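Local coordinates for protein lactate dehydrogenase (Eimeria maxima, PDB 6CT6) that probably interconverts pyruvate and lactate, using the NADH/NAD+ couple as hydride donor and acceptor, at residues Gly212-Lys216 / Glu217-Asn221; Arg166-Ala169 / Asp170-Val174. All blocks are in the same frame, centred on the assembly; numbering follows the deposited sequence.

Overall arrangement
Both contacts lie in the alpha/beta C-terminal part of the lactate dehydrogenase fold, and each joins residues only a few positions apart. Contact 2 comes first along the chain: it spans the last two turns of helix 157-172 and the exit that leads toward strand 179-184. Contact 1 follows, in the loop after helix 205-210 and the first turn of helix 216-237. Neither contact encloses the other; they stand in series, with centres about 11 Å apart. They do touch: Ile214 and Asp218 of contact 1 pack on Cys171, and Leu213 and Ile214 pack on Leu172, which ties the end of helix 157-172 to the start of helix 216-237.

Contact 1 of 2, residues Gly212-Lys216 / Glu217-Asn221; sequences GLINK and EDINN. With GLC (alpha-D-glucopyranose), chain E.
The chain runs from extended phi/psi values at Ile214 and Asn215 straight into helix 216-237, whose first backbone bonds run from Ile219 N to Asn215 O (3.0 Å) and from Asn220 N to Lys216 O (3.0 Å). The side chain of Asn215 turns back over this first turn, and its OD1 accepts from Asp218 N at 2.7 Å, with a nearly straight N-H...O angle of 170°. Asn215 holds the N-cap position, and this is its capping bond: asparagine suits the place because its short side chain offers a carbonyl to an amide that has no preceding turn to bond to. Chi1 of 66° sets CG between the backbone N and the carbonyl carbon, which brings OD1 over the helix end. The Asp218 side chain crosses that of Asn215 at about a right angle, amide and carboxylate planes 37° apart; an acidic group in the first turn is probably favoured by the helix dipole. On the buried side, Ile214 slides its CG1 past Asp218 CB at 3.7 Å and sets CD1 against CD1 of Ile219, also 3.7 Å away, the two isoleucines crossing at about a right angle. Branched aliphatic chains fit here, where Ile209 of helix 205-210 touches both. The other branch of Ile219, CG2, approaches glucose O4 at 3.8 Å, while Asn220 also lines the sugar pocket, where Glu304 OE2 hydrogen-bonds the sugar.

Contact 2 of 2, residues Arg166-Ala169 / Asp170-Val174; sequences RMIA and DCLHV
The Arg166 guanidinium receives Asp170 OD2 at its edge, in its own plane, and the carboxylate stands almost upright to it, the two planes 82° apart. The other flat group, the His173 ring, has Asp170 O over the centre of one face, 3.9 Å above the plane. Near the C-terminal end of helix 157-172 the first pair is an i to i+4 salt bridge: NE of Arg166 reaches OD2 of Asp170 at 2.9 Å, on the syn side of the carboxylate, with an N-H...O angle of 162°. Arg166 bends at chi2 (75°), which folds its chain toward the aspartate one turn on; an arginine suits the place because NE can hold the aspartate while NH1 and NH2 reach across the subunit interface, to Ile64 O and Thr65 OG1 of the second subunit. A water donates to Asp170 OD2 at 2.8 Å and accepts weakly from NH2. His173 is the first residue to leave the helical conformation, with positive phi. On another face of the helix Ile168 and Leu172 lie side by side, pointing the same way, CG2 to CD1 at 3.7 Å; aliphatic chains fit because Ile200 of strand 199-200 touches both and Ile214 packs there too. Small Ala169 suits the tight exit, where the returning chain brings Val174 O to 3.2 Å from its CB. Ala169 O ends the helical pattern, accepting from Val174 N on a lone pair at 3.3 Å and, weakly, from His173 N at 2.9 Å.

Contact 1 of 2, residues Gly212-Lys216 / Glu217-Asn221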
# COMPACT_ATOMS: atom_id res chain seq x y z
N GLY B 212 -15.09 -5.08 -35.77
CA GLY B 212 -13.85 -5.82 -35.78
C GLY B 212 -12.78 -5.28 -34.85
O GLY B 212 -11.61 -5.64 -35.00
N LEU B 213 -13.15 -4.41 -33.91
CA LEU B 213 -12.19 -3.90 -32.94
C LEU B 213 -11.96 -4.89 -31.81
O LEU B 213 -10.90 -4.88 -31.17
CB LEU B 213 -12.66 -2.55 -32.40
CG LEU B 213 -12.95 -1.49 -33.46
CD1 LEU B 213 -13.61 -0.26 -32.86
CD2 LEU B 213 -11.68 -1.10 -34.20
N ILE B 214 -12.95 -5.75 -31.55
CA ILE B 214 -12.83 -6.87 -30.62
C ILE B 214 -13.66 -8.00 -31.21
O ILE B 214 -14.68 -7.76 -31.86
CB ILE B 214 -13.29 -6.49 -29.20
CG1 ILE B 214 -12.87 -7.54 -28.17
CG2 ILE B 214 -14.81 -6.28 -29.16
CD1 ILE B 214 -13.03 -7.08 -26.73
N ASN B 215 -13.22 -9.24 -31.00
CA ASN B 215 -13.93 -10.38 -31.56
C ASN B 215 -14.50 -11.26 -30.45
O ASN B 215 -14.15 -11.13 -29.27
CB ASN B 215 -13.02 -11.21 -32.49
CG ASN B 215 -11.87 -11.89 -31.77
OD1 ASN B 215 -12.05 -12.46 -30.70
ND2 ASN B 215 -10.69 -11.83 -32.37
N LYS B 216 -15.39 -12.17 -30.86
CA LYS B 216 -16.11 -13.01 -29.92
C LYS B 216 -15.19 -13.93 -29.14
O LYS B 216 -15.55 -14.36 -28.03
CB LYS B 216 -17.15 -13.84 -30.68
CG LYS B 216 -18.52 -13.94 -30.01
CD LYS B 216 -19.53 -14.62 -30.94
CE LYS B 216 -20.87 -14.84 -30.26
NZ LYS B 216 -21.86 -15.47 -31.17
N GLU B 217 -14.01 -14.25 -29.68
CA GLU B 217 -13.05 -15.06 -28.93
C GLU B 217 -12.46 -14.27 -27.78
O GLU B 217 -12.38 -14.76 -26.65
CB GLU B 217 -11.95 -15.56 -29.87
CG GLU B 217 -11.01 -16.59 -29.25
CD GLU B 217 -9.66 -16.64 -29.95
OE1 GLU B 217 -9.45 -15.85 -30.90
OE2 GLU B 217 -8.82 -17.46 -29.55
N ASP B 218 -12.02 -13.03 -28.06
CA ASP B 218 -11.58 -12.14 -26.99
C ASP B 218 -12.65 -12.01 -25.91
O ASP B 218 -12.36 -12.14 -24.72
CB ASP B 218 -11.25 -10.76 -27.57
CG ASP B 218 -10.19 -10.82 -28.64
OD1 ASP B 218 -9.46 -11.83 -28.70
OD2 ASP B 218 -10.07 -9.85 -29.42
N ILE B 219 -13.90 -11.76 -26.33
CA ILE B 219 -14.99 -11.62 -25.37
C ILE B 219 -15.07 -12.85 -24.48
O ILE B 219 -15.19 -12.74 -23.25
CB ILE B 219 -16.32 -11.35 -26.09
CG1 ILE B 219 -16.27 -10.02 -26.85
CG2 ILE B 219 -17.49 -11.38 -25.11
CD1 ILE B 219 -16.26 -8.78 -25.96
N ASN B 220 -15.02 -14.04 -25.08
CA ASN B 220 -15.17 -15.26 -24.29
C ASN B 220 -13.99 -15.46 -23.35
O ASN B 220 -14.16 -15.89 -22.21
CB ASN B 220 -15.33 -16.47 -25.20
CG ASN B 220 -15.29 -17.78 -24.43
OD1 ASN B 220 -16.30 -18.20 -23.87
ND2 ASN B 220 -14.13 -18.42 -24.40
N ASN B 221 -12.78 -15.15 -23.82
CA ASN B 221 -11.60 -15.32 -22.98
C ASN B 221 -11.65 -14.38 -21.78
O ASN B 221 -11.29 -14.77 -20.66
CB ASN B 221 -10.33 -15.07 -23.80
CG ASN B 221 -9.08 -15.55 -23.10
OD1 ASN B 221 -9.12 -16.43 -22.25
ND2 ASN B 221 -7.94 -14.96 -23.46
C1 GLC E . -21.69 -16.38 -21.21
C2 GLC E . -22.15 -14.90 -21.47
C3 GLC E . -21.82 -14.48 -22.92
C4 GLC E . -20.34 -14.72 -23.09
C5 GLC E . -20.19 -16.23 -23.13
C6 GLC E . -18.72 -16.48 -23.51
O1 GLC E . -22.71 -17.26 -21.61
O2 GLC E . -23.54 -14.77 -21.29
O3 GLC E . -22.06 -13.11 -23.07
O4 GLC E . -19.94 -14.21 -24.34
O5 GLC E . -20.44 -16.74 -21.83
O6 GLC E . -17.92 -15.74 -22.62

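Contact 2 of 2, residues Arg166-Ala169 / Asp170-Val174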
# COMPACT_ATOMS: atom_id res chain seq x y z
N ARG B 166 -10.52 -3.73 -16.89
CA ARG B 166 -9.12 -3.61 -17.28
C ARG B 166 -8.83 -4.39 -18.55
O ARG B 166 -8.06 -3.93 -19.41
CB ARG B 166 -8.21 -4.09 -16.14
CG ARG B 166 -6.73 -4.19 -16.49
CD ARG B 166 -6.06 -2.83 -16.56
NE ARG B 166 -4.80 -2.89 -17.30
CZ ARG B 166 -3.77 -2.06 -17.11
NH1 ARG B 166 -3.83 -1.11 -16.19
NH2 ARG B 166 -2.67 -2.20 -17.84
N MET B 167 -9.42 -5.57 -18.69
CA MET B 167 -9.12 -6.43 -19.83
C MET B 167 -9.73 -5.89 -21.12
O MET B 167 -9.08 -5.89 -22.17
CB MET B 167 -9.60 -7.85 -19.54
CG MET B 167 -8.79 -8.54 -18.45
SD MET B 167 -9.24 -10.26 -18.14
CE MET B 167 -10.12 -10.10 -16.59
N ILE B 168 -10.97 -5.42 -21.05
CA ILE B 168 -11.58 -4.74 -22.20
C ILE B 168 -10.75 -3.53 -22.59
O ILE B 168 -10.46 -3.30 -23.78
CB ILE B 168 -13.03 -4.35 -21.88
CG1 ILE B 168 -13.89 -5.61 -21.65
CG2 ILE B 168 -13.62 -3.46 -22.97
CD1 ILE B 168 -14.13 -6.45 -22.90
N ALA B 169 -10.36 -2.72 -21.60
CA ALA B 169 -9.58 -1.52 -21.87
C ALA B 169 -8.27 -1.85 -22.57
O ALA B 169 -7.89 -1.17 -23.53
CB ALA B 169 -9.31 -0.77 -20.56
N ASP B 170 -7.55 -2.87 -22.10
CA ASP B 170 -6.28 -3.24 -22.73
C ASP B 170 -6.50 -3.76 -24.14
O ASP B 170 -5.67 -3.53 -25.03
CB ASP B 170 -5.55 -4.28 -21.89
CG ASP B 170 -5.02 -3.73 -20.58
OD1 ASP B 170 -4.92 -2.49 -20.46
OD2 ASP B 170 -4.71 -4.52 -19.68
N CYS B 171 -7.61 -4.46 -24.37
CA CYS B 171 -7.88 -5.01 -25.69
C CYS B 171 -8.18 -3.90 -26.70
O CYS B 171 -7.65 -3.91 -27.82
CB CYS B 171 -9.05 -6.00 -25.61
SG CYS B 171 -9.33 -6.95 -27.12
N LEU B 172 -9.00 -2.93 -26.31
CA LEU B 172 -9.44 -1.87 -27.22
C LEU B 172 -8.51 -0.66 -27.26
O LEU B 172 -8.68 0.20 -28.12
CB LEU B 172 -10.84 -1.40 -26.84
CG LEU B 172 -11.94 -2.45 -26.98
CD1 LEU B 172 -13.23 -1.98 -26.32
CD2 LEU B 172 -12.18 -2.78 -28.44
N HIS B 173 -7.54 -0.58 -26.35
CA HIS B 173 -6.67 0.60 -26.24
C HIS B 173 -7.49 1.86 -25.96
O HIS B 173 -7.37 2.88 -26.64
CB HIS B 173 -5.81 0.75 -27.50
CG HIS B 173 -4.90 -0.41 -27.73
ND1 HIS B 173 -5.26 -1.50 -28.50
CD2 HIS B 173 -3.66 -0.68 -27.26
CE1 HIS B 173 -4.27 -2.37 -28.51
NE2 HIS B 173 -3.28 -1.90 -27.77
N VAL B 174 -8.33 1.76 -24.93
CA VAL B 174 -9.09 2.89 -24.40
C VAL B 174 -8.90 2.91 -22.89
O VAL B 174 -8.62 1.88 -22.27
CB VAL B 174 -10.59 2.80 -24.77
CG1 VAL B 174 -11.25 1.61 -24.10
CG2 VAL B 174 -11.31 4.09 -24.41
O HOH W 1 -2.01 -5.15 -19.22